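Local coordinates for dihydrodipicolinate synthase (Agrobacterium tumefaciens, PDB 3B4U), which probably catalyses the condensation of pyruvate with aspartate semialdehyde on the lysine-biosynthesis pathway, using a TIM-barrel scaffold, at residues C38-T46 / S73-V81; Q3-T12 / Q207-T218. One frame throughout, in Å; residues are numbered along the deposited sequence.

Interaction 1: C38-T46 / S73-V81; sequences CDSVTLFGT and SRIVTGVLV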
ATOM      1  N   CYS B  38     -18.712  -9.613  21.087  1.00  8.32           N
ATOM      2  CA  CYS B  38     -17.692 -10.072  20.167  1.00  8.15           C
ATOM      3  C   CYS B  38     -16.988 -11.288  20.743  1.00  7.74           C
ATOM      4  O   CYS B  38     -16.626 -11.334  21.926  1.00  9.06           O
ATOM      5  CB  CYS B  38     -16.657  -8.989  19.889  1.00  7.72           C
ATOM      6  SG  CYS B  38     -17.308  -7.587  18.953  1.00  8.56           S
ATOM      7  N   ASP B  39     -16.725 -12.237  19.871  1.00  7.07           N
ATOM      8  CA  ASP B  39     -15.882 -13.386  20.159  1.00  7.74           C
ATOM      9  C   ASP B  39     -14.391 -13.061  20.110  1.00  7.49           C
ATOM     10  O   ASP B  39     -13.582 -13.720  20.733  1.00  8.63           O
ATOM     11  CB  ASP B  39     -16.229 -14.517  19.168  1.00  8.36           C
ATOM     12  CG  ASP B  39     -17.685 -14.895  19.264  1.00  9.39           C
ATOM     13  OD1 ASP B  39     -18.077 -15.386  20.346  1.00 12.79           O
ATOM     14  OD2 ASP B  39     -18.471 -14.713  18.325  1.00  9.57           O
ATOM     15  N   SER B  40     -14.037 -12.040  19.343  1.00  7.15           N
ATOM     16  CA  SER B  40     -12.664 -11.581  19.208  1.00  6.28           C
ATOM     17  C   SER B  40     -12.668 -10.132  18.805  1.00  6.07           C
ATOM     18  O   SER B  40     -13.708  -9.561  18.490  1.00  6.11           O
ATOM     19  CB  SER B  40     -11.908 -12.436  18.175  1.00  7.48           C
ATOM     20  OG  SER B  40     -12.416 -12.230  16.872  1.00  7.39           O
ATOM     21  N   VAL B  41     -11.472  -9.548  18.776  1.00  5.95           N
ATOM     22  CA  VAL B  41     -11.264  -8.245  18.187  1.00  5.75           C
ATOM     23  C   VAL B  41     -10.174  -8.335  17.152  1.00  5.61           C
ATOM     24  O   VAL B  41      -9.156  -9.000  17.350  1.00  6.34           O
ATOM     25  CB  VAL B  41     -10.944  -7.177  19.291  1.00  6.29           C
ATOM     26  CG1 VAL B  41     -12.136  -6.956  20.226  1.00  7.83           C
ATOM     27  CG2 VAL B  41      -9.675  -7.516  20.111  1.00  8.05           C
ATOM     28  N   THR B  42     -10.388  -7.630  16.055  1.00  5.38           N
ATOM     29  CA  THR B  42      -9.417  -7.561  14.960  1.00  5.65           C
ATOM     30  C   THR B  42      -8.741  -6.198  15.061  1.00  5.29           C
ATOM     31  O   THR B  42      -9.385  -5.156  14.971  1.00  6.07           O
ATOM     32  CB  THR B  42     -10.076  -7.726  13.597  1.00  5.49           C
ATOM     33  OG1 THR B  42     -10.620  -9.035  13.512  1.00  6.00           O
ATOM     34  CG2 THR B  42      -9.087  -7.549  12.483  1.00  6.67           C
ATOM     35  N   LEU B  43      -7.436  -6.230  15.297  1.00  5.12           N
ATOM     36  CA  LEU B  43      -6.622  -5.025  15.380  1.00  5.27           C
ATOM     37  C   LEU B  43      -5.973  -4.729  14.056  1.00  4.95           C
ATOM     38  O   LEU B  43      -5.572  -5.651  13.350  1.00  5.72           O
ATOM     39  CB  LEU B  43      -5.507  -5.233  16.422  1.00  5.62           C
ATOM     40  CG  LEU B  43      -5.959  -5.712  17.790  1.00  6.76           C
ATOM     41  CD1 LEU B  43      -4.757  -5.736  18.732  1.00  8.64           C
ATOM     42  CD2 LEU B  43      -7.146  -4.924  18.351  1.00  8.11           C
ATOM     43  N   PHE B  44      -5.847  -3.455  13.703  1.00  5.24           N
ATOM     44  CA  PHE B  44      -5.067  -3.052  12.544  1.00  5.93           C
ATOM     45  C   PHE B  44      -5.735  -3.476  11.246  1.00  6.04           C
ATOM     46  O   PHE B  44      -5.046  -3.678  10.240  1.00  6.36           O
ATOM     47  CB  PHE B  44      -3.582  -3.544  12.582  1.00  6.15           C
ATOM     48  CG  PHE B  44      -2.977  -3.620  13.960  1.00  6.38           C
ATOM     49  CD1 PHE B  44      -2.910  -2.528  14.789  1.00  7.47           C
ATOM     50  CD2 PHE B  44      -2.406  -4.817  14.387  1.00  7.13           C
ATOM     51  CE1 PHE B  44      -2.349  -2.638  16.034  1.00  7.96           C
ATOM     52  CE2 PHE B  44      -1.816  -4.888  15.656  1.00  7.24           C
ATOM     53  CZ  PHE B  44      -1.805  -3.810  16.447  1.00  8.01           C
ATOM     54  N   GLY B  45      -7.063  -3.598  11.221  1.00  5.59           N
ATOM     55  CA  GLY B  45      -7.769  -3.764   9.955  1.00  6.54           C
ATOM     56  C   GLY B  45      -8.067  -2.412   9.339  1.00  6.13           C
ATOM     57  O   GLY B  45      -7.601  -1.372   9.805  1.00  6.41           O
ATOM     58  N   THR B  46      -8.910  -2.411   8.317  1.00  6.44           N
ATOM     59  CA  THR B  46      -9.262  -1.189   7.622  1.00  6.62           C
ATOM     60  C   THR B  46      -9.905  -0.177   8.580  1.00  6.64           C
ATOM     61  O   THR B  46      -9.521   0.992   8.614  1.00  6.86           O
ATOM     62  CB  THR B  46     -10.178  -1.519   6.451  1.00  7.04           C
ATOM     63  OG1 THR B  46      -9.511  -2.433   5.562  1.00  7.09           O
ATOM     64  CG2 THR B  46     -10.593  -0.279   5.675  1.00  8.36           C
ATOM     65  N   SER B  73      -5.892 -15.630  21.806  1.00  8.88           N
ATOM     66  CA  SER B  73      -6.895 -16.304  21.011  1.00  9.35           C
ATOM     67  C   SER B  73      -8.156 -15.505  20.752  1.00  8.65           C
ATOM     68  O   SER B  73      -9.006 -15.940  19.971  1.00  9.68           O
ATOM     69  CB  SER B  73      -7.239 -17.640  21.638  1.00 10.38           C
ATOM     70  OG  SER B  73      -7.810 -17.470  22.916  1.00 11.79           O
ATOM     71  N   ARG B  74      -8.284 -14.348  21.393  1.00  8.23           N
ATOM     72  CA  ARG B  74      -9.351 -13.406  21.102  1.00  8.52           C
ATOM     73  C   ARG B  74      -8.866 -12.200  20.302  1.00  7.46           C
ATOM     74  O   ARG B  74      -9.606 -11.234  20.174  1.00  7.09           O
ATOM     75  CB  ARG B  74     -10.042 -12.970  22.389  1.00  9.38           C
ATOM     76  CG  ARG B  74     -10.828 -14.132  23.019  1.00 10.29           C
ATOM     77  CD  ARG B  74     -11.651 -13.693  24.169  1.00 13.04           C
ATOM     78  NE  ARG B  74     -12.340 -14.825  24.763  1.00 14.24           N
ATOM     79  CZ  ARG B  74     -12.149 -15.307  26.000  1.00 14.96           C
ATOM     80  NH1 ARG B  74     -11.269 -14.787  26.883  1.00 15.91           N
ATOM     81  NH2 ARG B  74     -12.888 -16.334  26.362  1.00 17.75           N
ATOM     82  N   ILE B  75      -7.676 -12.298  19.704  1.00  6.67           N
ATOM     83  CA  ILE B  75      -7.104 -11.219  18.908  1.00  6.46           C
ATOM     84  C   ILE B  75      -6.811 -11.729  17.513  1.00  6.04           C
ATOM     85  O   ILE B  75      -6.178 -12.762  17.317  1.00  6.98           O
ATOM     86  CB  ILE B  75      -5.800 -10.695  19.534  1.00  6.80           C
ATOM     87  CG1 ILE B  75      -6.064 -10.156  20.931  1.00  7.39           C
ATOM     88  CG2 ILE B  75      -5.165  -9.612  18.654  1.00  8.40           C
ATOM     89  CD1 ILE B  75      -4.806  -9.776  21.705  1.00  9.07           C
ATOM     90  N   VAL B  76      -7.291 -10.991  16.519  1.00  5.75           N
ATOM     91  CA  VAL B  76      -6.948 -11.163  15.104  1.00  5.86           C
ATOM     92  C   VAL B  76      -6.124  -9.945  14.714  1.00  5.46           C
ATOM     93  O   VAL B  76      -6.447  -8.836  15.138  1.00  6.16           O
ATOM     94  CB  VAL B  76      -8.230 -11.252  14.249  1.00  5.72           C
ATOM     95  CG1 VAL B  76      -7.936 -11.317  12.758  1.00  6.64           C
ATOM     96  CG2 VAL B  76      -9.089 -12.444  14.700  1.00  7.05           C
ATOM     97  N   THR B  77      -5.053 -10.111  13.935  1.00  5.58           N
ATOM     98  CA  THR B  77      -4.277  -8.968  13.477  1.00  5.19           C
ATOM     99  C   THR B  77      -4.366  -8.802  11.979  1.00  5.15           C
ATOM    100  O   THR B  77      -4.039  -9.729  11.219  1.00  5.86           O
ATOM    101  CB  THR B  77      -2.811  -9.074  13.903  1.00  6.44           C
ATOM    102  OG1 THR B  77      -2.231 -10.254  13.367  1.00  7.89           O
ATOM    103  CG2 THR B  77      -2.676  -9.119  15.399  1.00  7.80           C
ATOM    104  N   GLY B  78      -4.724  -7.609  11.528  1.00  5.13           N
ATOM    105  CA  GLY B  78      -4.648  -7.261  10.119  1.00  5.44           C
ATOM    106  C   GLY B  78      -3.226  -7.042   9.673  1.00  4.96           C
ATOM    107  O   GLY B  78      -2.424  -6.465  10.400  1.00  5.89           O
ATOM    108  N   VAL B  79      -2.923  -7.520   8.479  1.00  4.99           N
ATOM    109  CA  VAL B  79      -1.627  -7.350   7.812  1.00  5.10           C
ATOM    110  C   VAL B  79      -1.961  -6.844   6.422  1.00  4.79           C
ATOM    111  O   VAL B  79      -2.626  -7.511   5.655  1.00  5.38           O
ATOM    112  CB  VAL B  79      -0.822  -8.672   7.787  1.00  5.39           C
ATOM    113  CG1 VAL B  79       0.451  -8.503   6.975  1.00  6.75           C
ATOM    114  CG2 VAL B  79      -0.450  -9.087   9.234  1.00  6.52           C
ATOM    115  N   LEU B  80      -1.520  -5.623   6.144  1.00  5.53           N
ATOM    116  CA  LEU B  80      -1.960  -4.787   5.029  1.00  5.87           C
ATOM    117  C   LEU B  80      -0.791  -4.222   4.275  1.00  6.53           C
ATOM    118  O   LEU B  80      -0.781  -3.069   3.902  1.00  8.92           O
ATOM    119  CB  LEU B  80      -2.856  -3.655   5.538  1.00  6.42           C
ATOM    120  CG  LEU B  80      -4.043  -4.018   6.436  1.00  6.49           C
ATOM    121  CD1 LEU B  80      -4.796  -2.749   6.872  1.00  7.78           C
ATOM    122  CD2 LEU B  80      -5.015  -4.996   5.745  1.00  7.22           C
ATOM    123  N   VAL B  81       0.243  -5.016   4.069  1.00  6.99           N
ATOM    124  CA  VAL B  81       1.517  -4.564   3.470  1.00  7.21           C
ATOM    125  C   VAL B  81       1.742  -5.165   2.090  1.00  6.84           C
ATOM    126  O   VAL B  81       0.944  -5.979   1.572  1.00  8.30           O
ATOM    127  CB  VAL B  81       2.699  -4.835   4.404  1.00  8.48           C
ATOM    128  CG1 VAL B  81       2.513  -4.033   5.690  1.00 11.06           C
ATOM    129  CG2 VAL B  81       2.830  -6.321   4.669  1.00 11.42           C
TER
HETATM  130  O   HOH W   1     -14.211 -15.482  22.747  1.00 22.80           O
HETATM  131  O   HOH W   2     -12.309 -16.274  19.124  1.00 28.40           O

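Interaction 2: Q3-T12 / Q207-T218; sequences QKFGLSAALT and QGAISGVANFLT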
ATOM      1  N   GLN B   3     -17.336 -23.391  17.662  1.00 25.75           N
ATOM      2  CA  GLN B   3     -16.042 -23.472  16.939  1.00 22.77           C
ATOM      3  C   GLN B   3     -15.970 -22.451  15.800  1.00 21.16           C
ATOM      4  O   GLN B   3     -14.876 -22.124  15.344  1.00 22.16           O
ATOM      5  CB  GLN B   3     -15.796 -24.900  16.427  1.00 24.68           C
ATOM      6  CG  GLN B   3     -14.677 -25.066  15.390  1.00 27.70           C
ATOM      7  CD  GLN B   3     -15.169 -25.176  13.932  1.00 33.32           C
ATOM      8  OE1 GLN B   3     -15.681 -24.209  13.338  1.00 36.69           O
ATOM      9  NE2 GLN B   3     -14.983 -26.360  13.345  1.00 36.09           N
ATOM     10  N   LYS B   4     -17.114 -21.924  15.364  1.00 17.53           N
ATOM     11  CA  LYS B   4     -17.098 -20.957  14.269  1.00 14.98           C
ATOM     12  C   LYS B   4     -16.310 -19.712  14.669  1.00 11.59           C
ATOM     13  O   LYS B   4     -16.152 -19.381  15.850  1.00 12.50           O
ATOM     14  CB  LYS B   4     -18.522 -20.556  13.853  1.00 14.66           C
ATOM     15  CG  LYS B   4     -19.259 -19.697  14.898  1.00 15.99           C
ATOM     16  CD  LYS B   4     -20.572 -19.051  14.386  1.00 17.32           C
ATOM     17  CE  LYS B   4     -21.606 -20.032  13.924  1.00 16.30           C
ATOM     18  NZ  LYS B   4     -22.944 -19.353  13.702  1.00 15.42           N
ATOM     19  N   PHE B   5     -15.872 -18.978  13.668  1.00  9.60           N
ATOM     20  CA  PHE B   5     -15.201 -17.709  13.889  1.00  9.11           C
ATOM     21  C   PHE B   5     -16.042 -16.748  14.721  1.00  8.25           C
ATOM     22  O   PHE B   5     -15.545 -16.160  15.698  1.00  9.36           O
ATOM     23  CB  PHE B   5     -14.820 -17.101  12.531  1.00  7.76           C
ATOM     24  CG  PHE B   5     -14.093 -15.791  12.650  1.00  7.87           C
ATOM     25  CD1 PHE B   5     -12.723 -15.754  12.774  1.00  7.51           C
ATOM     26  CD2 PHE B   5     -14.789 -14.596  12.676  1.00  7.40           C
ATOM     27  CE1 PHE B   5     -12.056 -14.555  12.919  1.00  7.72           C
ATOM     28  CE2 PHE B   5     -14.135 -13.377  12.785  1.00  7.26           C
ATOM     29  CZ  PHE B   5     -12.757 -13.368  12.922  1.00  7.87           C
ATOM     30  N   GLY B   6     -17.299 -16.564  14.347  1.00  7.66           N
ATOM     31  CA  GLY B   6     -18.211 -15.719  15.102  1.00  7.86           C
ATOM     32  C   GLY B   6     -18.101 -14.251  14.717  1.00  6.79           C
ATOM     33  O   GLY B   6     -17.919 -13.897  13.552  1.00  7.83           O
ATOM     34  N   LEU B   7     -18.250 -13.398  15.718  1.00  6.73           N
ATOM     35  CA  LEU B   7     -18.207 -11.955  15.531  1.00  6.44           C
ATOM     36  C   LEU B   7     -16.883 -11.408  16.044  1.00  6.25           C
ATOM     37  O   LEU B   7     -16.540 -11.585  17.216  1.00  6.97           O
ATOM     38  CB  LEU B   7     -19.367 -11.274  16.286  1.00  6.75           C
ATOM     39  CG  LEU B   7     -19.362  -9.759  16.189  1.00  7.32           C
ATOM     40  CD1 LEU B   7     -19.408  -9.273  14.719  1.00  8.00           C
ATOM     41  CD2 LEU B   7     -20.505  -9.148  16.998  1.00  8.37           C
ATOM     42  N   SER B   8     -16.183 -10.691  15.184  1.00  5.86           N
ATOM     43  CA  SER B   8     -15.013  -9.945  15.595  1.00  6.21           C
ATOM     44  C   SER B   8     -15.265  -8.460  15.347  1.00  6.38           C
ATOM     45  O   SER B   8     -15.739  -8.108  14.285  1.00  7.31           O
ATOM     46  CB  SER B   8     -13.800 -10.439  14.798  1.00  6.49           C
ATOM     47  OG  SER B   8     -12.585  -9.937  15.341  1.00  6.29           O
ATOM     48  N   ALA B   9     -14.924  -7.582  16.300  1.00  6.11           N
ATOM     49  CA  ALA B   9     -14.954  -6.153  16.021  1.00  6.51           C
ATOM     50  C   ALA B   9     -13.807  -5.798  15.118  1.00  6.52           C
ATOM     51  O   ALA B   9     -12.663  -6.192  15.382  1.00  6.95           O
ATOM     52  CB  ALA B   9     -14.858  -5.357  17.299  1.00  8.29           C
ATOM     53  N   ALA B  10     -14.069  -5.028  14.065  1.00  6.11           N
ATOM     54  CA  ALA B  10     -13.010  -4.431  13.252  1.00  6.68           C
ATOM     55  C   ALA B  10     -12.600  -3.200  14.057  1.00  5.81           C
ATOM     56  O   ALA B  10     -13.079  -2.091  13.845  1.00  5.69           O
ATOM     57  CB  ALA B  10     -13.547  -4.051  11.850  1.00  7.96           C
ATOM     58  N   LEU B  11     -11.733  -3.399  15.052  1.00  5.26           N
ATOM     59  CA  LEU B  11     -11.625  -2.458  16.158  1.00  5.70           C
ATOM     60  C   LEU B  11     -11.080  -1.118  15.679  1.00  5.42           C
ATOM     61  O   LEU B  11     -10.056  -1.046  15.014  1.00  5.69           O
ATOM     62  CB  LEU B  11     -10.698  -3.024  17.243  1.00  5.78           C
ATOM     63  CG  LEU B  11     -10.910  -2.426  18.614  1.00  6.23           C
ATOM     64  CD1 LEU B  11     -12.170  -2.976  19.270  1.00  8.28           C
ATOM     65  CD2 LEU B  11      -9.671  -2.642  19.490  1.00  8.43           C
ATOM     66  N   THR B  12     -11.721  -0.043  16.103  1.00  5.30           N
ATOM     67  CA  THR B  12     -11.213   1.301  15.875  1.00  5.68           C
ATOM     68  C   THR B  12      -9.991   1.564  16.766  1.00  6.11           C
ATOM     69  O   THR B  12      -9.877   1.043  17.877  1.00  6.89           O
ATOM     70  CB  THR B  12     -12.341   2.314  16.145  1.00  6.40           C
ATOM     71  OG1 THR B  12     -13.025   1.987  17.365  1.00  6.68           O
ATOM     72  CG2 THR B  12     -13.361   2.309  15.014  1.00  6.87           C
ATOM     73  N   GLN B 207     -19.487 -18.107   8.532  1.00  6.97           N
ATOM     74  CA  GLN B 207     -19.008 -18.214   9.907  1.00  7.10           C
ATOM     75  C   GLN B 207     -18.965 -16.935  10.688  1.00  7.52           C
ATOM     76  O   GLN B 207     -18.535 -16.952  11.835  1.00  8.48           O
ATOM     77  CB  GLN B 207     -17.638 -18.899   9.953  1.00  7.72           C
ATOM     78  CG  GLN B 207     -17.692 -20.391   9.806  1.00  8.37           C
ATOM     79  CD  GLN B 207     -16.398 -21.058  10.242  1.00  8.61           C
ATOM     80  OE1 GLN B 207     -15.731 -20.620  11.169  1.00  9.50           O
ATOM     81  NE2 GLN B 207     -16.037 -22.133   9.536  1.00 10.51           N
ATOM     82  N   GLY B 208     -19.417 -15.822  10.111  1.00  6.36           N
ATOM     83  CA  GLY B 208     -19.520 -14.589  10.838  1.00  6.77           C
ATOM     84  C   GLY B 208     -18.969 -13.381  10.107  1.00  5.87           C
ATOM     85  O   GLY B 208     -19.176 -13.221   8.909  1.00  5.91           O
ATOM     86  N   ALA B 209     -18.326 -12.475  10.857  1.00  6.24           N
ATOM     87  CA  ALA B 209     -17.927 -11.173  10.329  1.00  5.96           C
ATOM     88  C   ALA B 209     -16.817 -10.563  11.167  1.00  5.40           C
ATOM     89  O   ALA B 209     -16.740 -10.813  12.375  1.00  6.46           O
ATOM     90  CB  ALA B 209     -19.145 -10.200  10.318  1.00  6.82           C
ATOM     91  N   ILE B 210     -16.031  -9.750  10.492  1.00  6.02           N
ATOM     92  CA  ILE B 210     -15.135  -8.792  11.107  1.00  6.33           C
ATOM     93  C   ILE B 210     -15.753  -7.430  10.802  1.00  5.98           C
ATOM     94  O   ILE B 210     -15.684  -6.955   9.682  1.00  6.98           O
ATOM     95  CB  ILE B 210     -13.700  -8.905  10.568  1.00  6.35           C
ATOM     96  CG1 ILE B 210     -13.110 -10.310  10.854  1.00  6.49           C
ATOM     97  CG2 ILE B 210     -12.824  -7.809  11.161  1.00  7.60           C
ATOM     98  CD1 ILE B 210     -11.824 -10.601  10.138  1.00  7.86           C
ATOM     99  N   SER B 211     -16.419  -6.858  11.786  1.00  6.02           N
ATOM    100  CA  SER B 211     -17.427  -5.819  11.551  1.00  6.63           C
ATOM    101  C   SER B 211     -17.063  -4.462  12.111  1.00  6.11           C
ATOM    102  O   SER B 211     -16.783  -4.346  13.305  1.00  6.57           O
ATOM    103  CB  SER B 211     -18.736  -6.276  12.178  1.00  6.99           C
ATOM    104  OG  SER B 211     -19.674  -5.199  12.273  1.00  7.10           O
ATOM    105  N   GLY B 212     -17.156  -3.422  11.297  1.00  6.04           N
ATOM    106  CA  GLY B 212     -16.983  -2.062  11.762  1.00  6.69           C
ATOM    107  C   GLY B 212     -18.146  -1.559  12.611  1.00  6.62           C
ATOM    108  O   GLY B 212     -17.947  -0.904  13.627  1.00  6.30           O
ATOM    109  N   VAL B 213     -19.371  -1.872  12.207  1.00  6.64           N
ATOM    110  CA  VAL B 213     -20.542  -1.471  12.958  1.00  7.48           C
ATOM    111  C   VAL B 213     -20.557  -2.091  14.341  1.00  6.40           C
ATOM    112  O   VAL B 213     -21.099  -1.499  15.265  1.00  7.19           O
ATOM    113  CB  VAL B 213     -21.849  -1.764  12.139  1.00  7.53           C
ATOM    114  CG1 VAL B 213     -23.086  -1.585  12.983  1.00  8.84           C
ATOM    115  CG2 VAL B 213     -21.869  -0.893  10.868  1.00 10.55           C
ATOM    116  N   ALA B 214     -19.937  -3.259  14.506  1.00  6.28           N
ATOM    117  CA  ALA B 214     -19.854  -3.911  15.796  1.00  6.99           C
ATOM    118  C   ALA B 214     -19.026  -3.127  16.821  1.00  6.63           C
ATOM    119  O   ALA B 214     -19.073  -3.469  17.994  1.00  7.58           O
ATOM    120  CB  ALA B 214     -19.289  -5.342  15.661  1.00  7.60           C
ATOM    121  N   ASN B 215     -18.332  -2.071  16.413  1.00  6.39           N
ATOM    122  CA  ASN B 215     -17.699  -1.178  17.396  1.00  6.73           C
ATOM    123  C   ASN B 215     -18.731  -0.403  18.218  1.00  6.64           C
ATOM    124  O   ASN B 215     -18.389   0.065  19.300  1.00  7.37           O
ATOM    125  CB  ASN B 215     -16.808  -0.154  16.708  1.00  6.25           C
ATOM    126  CG  ASN B 215     -15.491  -0.726  16.240  1.00  5.73           C
ATOM    127  OD1 ASN B 215     -14.574  -0.907  17.052  1.00  6.25           O
ATOM    128  ND2 ASN B 215     -15.380  -0.971  14.959  1.00  6.64           N
ATOM    129  N   PHE B 216     -19.969  -0.270  17.738  1.00  6.34           N
ATOM    130  CA  PHE B 216     -20.961   0.551  18.422  1.00  6.93           C
ATOM    131  C   PHE B 216     -22.352  -0.035  18.469  1.00  7.40           C
ATOM    132  O   PHE B 216     -23.178   0.542  19.167  1.00  8.23           O
ATOM    133  CB  PHE B 216     -20.955   2.001  17.893  1.00  7.26           C
ATOM    134  CG  PHE B 216     -21.320   2.104  16.454  1.00  6.76           C
ATOM    135  CD1 PHE B 216     -22.652   2.214  16.068  1.00  7.78           C
ATOM    136  CD2 PHE B 216     -20.364   2.110  15.470  1.00  6.86           C
ATOM    137  CE1 PHE B 216     -23.012   2.275  14.752  1.00  8.31           C
ATOM    138  CE2 PHE B 216     -20.728   2.168  14.142  1.00  7.85           C
ATOM    139  CZ  PHE B 216     -22.066   2.256  13.784  1.00  8.09           C
ATOM    140  N   LEU B 217     -22.614  -1.142  17.780  1.00  6.95           N
ATOM    141  CA  LEU B 217     -23.898  -1.869  17.841  1.00  7.21           C
ATOM    142  C   LEU B 217     -23.571  -3.358  17.951  1.00  7.21           C
ATOM    143  O   LEU B 217     -23.942  -4.177  17.097  1.00  7.76           O
ATOM    144  CB  LEU B 217     -24.801  -1.563  16.648  1.00  8.02           C
ATOM    145  CG  LEU B 217     -25.478  -0.194  16.653  1.00  8.36           C
ATOM    146  CD1 LEU B 217     -26.034   0.103  15.240  1.00  9.71           C
ATOM    147  CD2 LEU B 217     -26.582  -0.131  17.699  1.00 10.42           C
ATOM    148  N   THR B 218     -22.800  -3.719  18.962  1.00  7.67           N
ATOM    149  CA  THR B 218     -22.260  -5.076  19.040  1.00  7.75           C
ATOM    150  C   THR B 218     -23.335  -6.157  19.077  1.00  7.21           C
ATOM    151  O   THR B 218     -23.277  -7.111  18.300  1.00  7.33           O
ATOM    152  CB  THR B 218     -21.323  -5.230  20.235  1.00  7.52           C
ATOM    153  OG1 THR B 218     -20.338  -4.184  20.227  1.00  8.61           O
ATOM    154  CG2 THR B 218     -20.649  -6.578  20.154  1.00  8.99           C
TER
HETATM  155  O   HOH W   3     -13.428 -21.530  12.222  1.00 19.88           O

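Interaction 1: C38-T46 / S73-V81
Val-76 is held at both backbone polar atoms by segment 38-46, its N giving to Val-41 O at 2.9 Å and its O taking Leu-43 N, between two parallel strands of the barrel. Val-41 N gives to Arg-74 O, and Gly-78 N to Leu-43 O at 2.8 Å, the last almost straight at 177°. On one face Thr-42 lies obliquely across Val-76: OG1, beside its own backbone N (chi1 -65°), sits 3.3 Å from Val-76 CB, while CG2 meets Val-76 CG1. On the other face Leu-43 CD1 packs on Ile-75 CG2 at 3.9 Å. Gly-78 leaves room for the turn at Phe-44, whose carbonyl O lies 3.6 Å from Gly-78 CA and 3.5 Å from Leu-80 CD1. At the opposite end a water donates to Asp-39 O (2.7 Å) and accepts from Arg-74 NE in the guanidinium plane. The carboxylate of Asp-39 turns elsewhere, to Leu-7 N and a salt bridge with Arg-222, and Thr-42 OG1 hydrogen-bonds Ser-8 OG. This is a right-handed beta-alpha-beta unit: helix 57-67 joins the strands and covers Leu-43 and Phe-44, while strand 101-104 and helix 84-96 flank Thr-77.

Interaction 2: Q3-T12 / Q207-T218
Gln-207, with CG beside its backbone N (chi1 -78°) and the chain extended beyond, carries OE1 to Phe-5 N; Asn-215, similarly turned at chi1 (-76°), aims its amide at the far end of the same segment, 3-12. Between these two side-chain grips, strands 6-10 and 208-211 run parallel, the first and eighth strands of a TIM barrel, and their pairing closes it. Phe-5 N reaches OE1 in the carbonyl plane, on a lone pair, at 3.0 Å, and a water donates to the same oxygen. The ladder follows: Gly-6 N to Gln-207 O, Ala-209 N to Gly-6 O, Ser-8 N to Ala-209 O, Ser-211 N to Ser-8 O and Ala-10 N to Ser-211 O. Close approach of Gly-208 CA to Gly-6 O, 3.2 Å, leaves no space for a side chain there. On one face the Phe-5 ring presents its edge to Ala-209 O, and its CZ touches Ile-210 CG1 at 3.7 Å; Ala-10 CB packs on CG2 of the same isoleucine. On the other face Leu-7 divides its branches, CD1 against Ala-214 CB at 4.0 Å and CD2 against Thr-218 O and CG2. Ser-211 OG accepts from Ala-214 N, an ST motif that leads into the 3-10 turn 213-215. There Asn-215 ND2 gives to Gly-212 O and, at 2.8 Å and 174°, to Ala-10 O. Its OD1 also bonds His-29 and takes Thr-12 N (3.1 Å) and Thr-12 OG1 (3.3 Å), both from the same face of the amide plane.

Interactions 1 and 2 occupy consecutive strands of one barrel, in the order 75-79, 40-43, 6-10, 208-211, with centres about 10 Å apart. Interaction 1 is nested inside the loop that interaction 2 closes. Their seam is the pairing of 6-10 with 40-43: Asp-39 N lies 2.7 Å from Leu-7 O and Ser-40 OG 2.8 Å from Ser-8 OG, both probable hydrogen bonds. Both contacts border the probable active site: Lys-169, whose NZ bonds Ile-210 O, is probably the Schiff-base lysine, and Thr-46 OG1, bonded to Tyr-139 OH of its own chain and Tyr-109 OH of the second subunit, is consistent with the family's proton relay. A magnesium ion lies about 7 Å from the Leu-80 side chain.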